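Side-chain contacts in macrolide export ATP-binding/permease protein macB (Actinobacillus actinomycetemcomitans, PDB 3FTJ), which probably powers macrolide export as the inner-membrane ABC transporter of the tripartite MacAB-TdeA efflux system, of which this chain is the periplasmic region: residues N20-G23 with F24-R28; L95-D98 with D99-S103. All coordinates share one frame; numbering follows the deposited sequence.

Interaction 1. Residues N20-G23 with F24-R28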
loop_
_atom_site.group_PDB
_atom_site.type_symbol
_atom_site.label_atom_id
_atom_site.label_comp_id
_atom_site.label_asym_id
_atom_site.label_seq_id
_atom_site.Cartn_x
_atom_site.Cartn_y
_atom_site.Cartn_z
ATOM N N ASN A 20 -11.624 1.804 -1.586
ATOM C CA ASN A 20 -12.862 2.521 -1.308
ATOM C C ASN A 20 -13.587 2.863 -2.597
ATOM O O ASN A 20 -12.952 3.129 -3.616
ATOM C CB ASN A 20 -12.568 3.816 -0.551
ATOM C CG ASN A 20 -11.901 3.567 0.777
ATOM O OD1 ASN A 20 -10.791 4.021 1.022
ATOM N ND2 ASN A 20 -12.570 2.820 1.635
ATOM N N GLY A 21 -14.914 2.867 -2.551
ATOM C CA GLY A 21 -15.698 3.331 -3.679
ATOM C C GLY A 21 -16.229 2.217 -4.560
ATOM O O GLY A 21 -16.296 1.062 -4.140
ATOM N N ASN A 22 -16.580 2.571 -5.794
ATOM C CA ASN A 22 -17.281 1.661 -6.696
ATOM C C ASN A 22 -16.473 1.265 -7.924
ATOM O O ASN A 22 -16.850 0.352 -8.657
ATOM C CB ASN A 22 -18.611 2.280 -7.121
ATOM C CG ASN A 22 -19.509 2.595 -5.939
ATOM O OD1 ASN A 22 -20.129 3.660 -5.877
ATOM N ND2 ASN A 22 -19.580 1.670 -4.991
ATOM N N GLY A 23 -15.360 1.955 -8.145
ATOM C CA GLY A 23 -14.474 1.644 -9.250
ATOM C C GLY A 23 -13.682 2.871 -9.659
ATOM O O GLY A 23 -13.948 3.973 -9.179
ATOM N N PHE A 24 -12.704 2.688 -10.541
ATOM C CA PHE A 24 -11.954 3.824 -11.071
ATOM C C PHE A 24 -12.845 4.668 -11.978
ATOM O O PHE A 24 -12.514 5.808 -12.302
ATOM C CB PHE A 24 -10.711 3.361 -11.829
ATOM C CG PHE A 24 -9.776 2.528 -11.004
ATOM C CD1 PHE A 24 -9.264 3.013 -9.812
ATOM C CD2 PHE A 24 -9.400 1.267 -11.426
ATOM C CE1 PHE A 24 -8.399 2.254 -9.054
ATOM C CE2 PHE A 24 -8.532 0.501 -10.673
ATOM C CZ PHE A 24 -8.032 0.991 -9.484
ATOM N N GLY A 25 -13.974 4.096 -12.386
ATOM C CA GLY A 25 -14.976 4.827 -13.143
ATOM C C GLY A 25 -15.907 5.576 -12.208
ATOM O O GLY A 25 -17.103 5.711 -12.475
ATOM N N ASP A 26 -15.348 6.061 -11.102
ATOM C CA ASP A 26 -16.123 6.735 -10.070
ATOM C C ASP A 26 -15.175 7.355 -9.044
ATOM O O ASP A 26 -15.101 6.906 -7.899
ATOM C CB ASP A 26 -17.077 5.746 -9.396
ATOM C CG ASP A 26 -18.192 6.435 -8.626
ATOM O OD1 ASP A 26 -18.063 7.636 -8.317
ATOM O OD2 ASP A 26 -19.203 5.769 -8.322
ATOM N N ARG A 27 -14.446 8.385 -9.472
ATOM C CA ARG A 27 -13.473 9.067 -8.621
ATOM C C ARG A 27 -14.110 9.585 -7.342
ATOM O O ARG A 27 -13.518 9.500 -6.263
ATOM C CB ARG A 27 -12.825 10.234 -9.367
ATOM C CG ARG A 27 -11.881 9.831 -10.488
ATOM C CD ARG A 27 -12.641 9.214 -11.648
ATOM N NE ARG A 27 -11.792 9.012 -12.819
ATOM C CZ ARG A 27 -12.229 8.536 -13.981
ATOM N NH1 ARG A 27 -13.507 8.212 -14.129
ATOM N NH2 ARG A 27 -11.389 8.386 -14.997
ATOM N N ARG A 28 -15.315 10.128 -7.477
ATOM C CA ARG A 28 -16.061 10.654 -6.343
ATOM C C ARG A 28 -16.126 9.670 -5.174
ATOM O O ARG A 28 -15.632 9.962 -4.079
ATOM C CB ARG A 28 -17.473 11.054 -6.773
ATOM C CG ARG A 28 -17.581 12.473 -7.303
ATOM C CD ARG A 28 -17.518 13.492 -6.174
ATOM N NE ARG A 28 -16.162 13.700 -5.666
ATOM C CZ ARG A 28 -15.694 13.185 -4.532
ATOM N NH1 ARG A 28 -16.465 12.417 -3.771
ATOM N NH2 ARG A 28 -14.449 13.441 -4.156
#

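Interaction 2. Residues L95-D98 with D99-S103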
loop_
_atom_site.group_PDB
_atom_site.type_symbol
_atom_site.label_atom_id
_atom_site.label_comp_id
_atom_site.label_asym_id
_atom_site.label_seq_id
_atom_site.Cartn_x
_atom_site.Cartn_y
_atom_site.Cartn_z
ATOM N N LEU A 95 10.881 -2.148 6.978
ATOM C CA LEU A 95 10.105 -2.012 8.205
ATOM C C LEU A 95 9.976 -3.362 8.879
ATOM O O LEU A 95 9.953 -4.401 8.207
ATOM C CB LEU A 95 8.696 -1.475 7.937
ATOM C CG LEU A 95 8.451 -0.032 7.489
ATOM C CD1 LEU A 95 9.169 0.961 8.392
ATOM C CD2 LEU A 95 8.887 0.145 6.074
ATOM N N THR A 96 9.871 -3.329 10.205
ATOM C CA THR A 96 9.649 -4.516 11.016
ATOM C C THR A 96 8.331 -4.390 11.772
ATOM O O THR A 96 7.706 -3.323 11.794
ATOM C CB THR A 96 10.764 -4.695 12.062
ATOM O OG1 THR A 96 10.830 -3.530 12.891
ATOM C CG2 THR A 96 12.107 -4.912 11.392
ATOM N N GLU A 97 7.914 -5.482 12.403
ATOM C CA GLU A 97 6.710 -5.471 13.223
ATOM C C GLU A 97 6.871 -4.471 14.358
ATOM O O GLU A 97 5.899 -3.851 14.800
ATOM C CB GLU A 97 6.431 -6.871 13.774
ATOM C CG GLU A 97 5.305 -6.938 14.786
ATOM C CD GLU A 97 5.158 -8.329 15.390
ATOM O OE1 GLU A 97 5.151 -9.310 14.620
ATOM O OE2 GLU A 97 5.049 -8.440 16.630
ATOM N N ASP A 98 8.108 -4.301 14.817
ATOM C CA ASP A 98 8.376 -3.366 15.901
ATOM C C ASP A 98 8.174 -1.912 15.463
ATOM O O ASP A 98 7.717 -1.082 16.241
ATOM C CB ASP A 98 9.790 -3.564 16.443
ATOM C CG ASP A 98 10.175 -2.505 17.451
ATOM O OD1 ASP A 98 10.871 -1.535 17.066
ATOM O OD2 ASP A 98 9.767 -2.631 18.628
ATOM N N ASP A 99 8.537 -1.603 14.224
ATOM C CA ASP A 99 8.314 -0.255 13.691
ATOM C C ASP A 99 6.816 0.028 13.683
ATOM O O ASP A 99 6.360 1.077 14.133
ATOM C CB ASP A 99 8.869 -0.126 12.278
ATOM C CG ASP A 99 10.381 -0.186 12.228
ATOM O OD1 ASP A 99 11.049 0.476 13.051
ATOM O OD2 ASP A 99 10.911 -0.877 11.336
ATOM N N VAL A 100 6.052 -0.933 13.184
ATOM C CA VAL A 100 4.600 -0.808 13.143
ATOM C C VAL A 100 4.003 -0.672 14.541
ATOM O O VAL A 100 3.236 0.255 14.801
ATOM C CB VAL A 100 3.981 -2.005 12.426
ATOM C CG1 VAL A 100 2.463 -2.000 12.585
ATOM C CG2 VAL A 100 4.402 -2.011 10.953
ATOM N N ASP A 101 4.359 -1.593 15.437
ATOM C CA ASP A 101 3.844 -1.597 16.806
ATOM C C ASP A 101 4.160 -0.315 17.588
ATOM O O ASP A 101 3.342 0.154 18.381
ATOM C CB ASP A 101 4.390 -2.803 17.576
ATOM C CG ASP A 101 3.638 -4.089 17.271
ATOM O OD1 ASP A 101 2.404 -4.038 17.089
ATOM O OD2 ASP A 101 4.283 -5.156 17.219
ATOM N N GLN A 102 5.351 0.236 17.376
ATOM C CA GLN A 102 5.789 1.414 18.120
ATOM C C GLN A 102 5.571 2.711 17.328
ATOM O O GLN A 102 5.952 3.787 17.771
ATOM C CB GLN A 102 7.266 1.282 18.511
ATOM C CG GLN A 102 7.576 0.044 19.343
ATOM C CD GLN A 102 6.797 0.017 20.646
ATOM O OE1 GLN A 102 6.970 0.883 21.503
ATOM N NE2 GLN A 102 5.930 -0.979 20.800
ATOM N N SER A 103 4.949 2.605 16.158
ATOM C CA SER A 103 4.699 3.787 15.339
ATOM C C SER A 103 5.975 4.618 15.197
ATOM O O SER A 103 5.976 5.813 15.469
ATOM C CB SER A 103 3.587 4.640 15.960
ATOM O OG SER A 103 2.349 3.938 15.958
#

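Interaction 1. Residues N20-G23 with F24-R28
The turn that leads from strand 15-20 into helix 27-31 folds Asn22 and Gly23 against Phe24 and Asp26. Much of this surface contact is made by backbone. Gly23 is at the middle of it. Its carbonyl oxygen points into the bend, where Gly23 O lies 3.2 Å from Asp26 N. The same Gly23 O lies 3.6 Å from Asp26 CB. Gly23 has an extended backbone with phi at 154°, a shape that a CB would jam against the preceding carbonyl.

Asp26 is the N-cap of helix 27-31. Its CG is anti to the backbone N, with chi1 at -163°. This torsion helps turn the carboxylate to the N-H groups of the first turn, where OD1 takes one just past Arg28. The other oxygen faces the strand side of the turn, where Asp26 OD2 packs 3.7 Å from Asn22 CB. The two side chains run side by side and point the same way. Their flat ends are not stacked, since the amide and carboxylate planes differ by 51°. The exit from the strand is tied to the same helix start, because the hydroxyl of Ser29 bonds with Asn22 N and with Asp26 O.

Phe24 leaves the turn on another course. Its CB touches Gly23 C at 3.7 Å, and Phe24 CG follows at 4.1 Å from Gly23 C. The ring continues away from the bend and makes an edge-to-face contact with Phe207 of strand 206-209. On the backbone of the same residue, the carbonyl of Phe24 meets the side chain of Arg27. Phe24 O sits 3.0 Å above the plane of the Arg27 guanidinium, shifted toward its rim. The approach over a face gives a poor angle for an N-H bond. Several of these exposed groups, Asn22 and Arg27 among them, also touch a crystal neighbour.

Interaction 2. Residues L95-D98 with D99-S103
The carboxylate of Asp99 turns its OD2 to Thr96. Thr96 N donates to Asp99 OD2 at 2.9 Å, on the anti side and 25° out of the carboxylate plane. In return, Asp99 N donates to Thr96 OG1 at 3.3 Å. This reciprocal pair is a capping box at the N-terminus of helix 97-102. Asp99 CG lies beside its own backbone N, chi1 -68°, which turns the carboxylate back over the cap. OD2 also has a salt bridge to Arg93, so a negative charge there is probably stabilised.

Beside the box, the carboxylates of Glu97 and Asp101 stand almost perpendicular, 86° apart. Asp101 OD2 rests 3.2 Å from Glu97 CG. It is also 3.4 Å from Glu97 OE2, a like-charge approach that may favour protonation of one acid. Gln102 CG packs 3.5 Å from Asp98 OD2.

Ser103, with positive phi, closes a Schellman motif with the last turn. Leu95, Asp99 and Val100 turn to the body of the domain: Leu95 and Asp99 touch strand 106-110, all three touch Pro159 at the end of strand 155-159, and Val100 also meets Tyr160 of helix 160-168.

How the interactions relate
Both interactions include the N-cap of a short helix, and interaction 2 runs on through the whole helix. Both use an aspartate at the helix start, but in different ways. In interaction 1 the aspartate is the N-cap itself and reaches forward. In interaction 2 it lies three residues inside and reaches back to a threonine cap. Interaction 1 is a surface turn built largely on glycine backbone. Interaction 2 is partly buried, with clear hydrogen bonds through the helix, and Glu97 and Asp101 close together at the exposed side. They share no element. Their centres are about 31 Å apart, on opposite sides of the chain's centre, and both belong to the MacB-like periplasmic core domain.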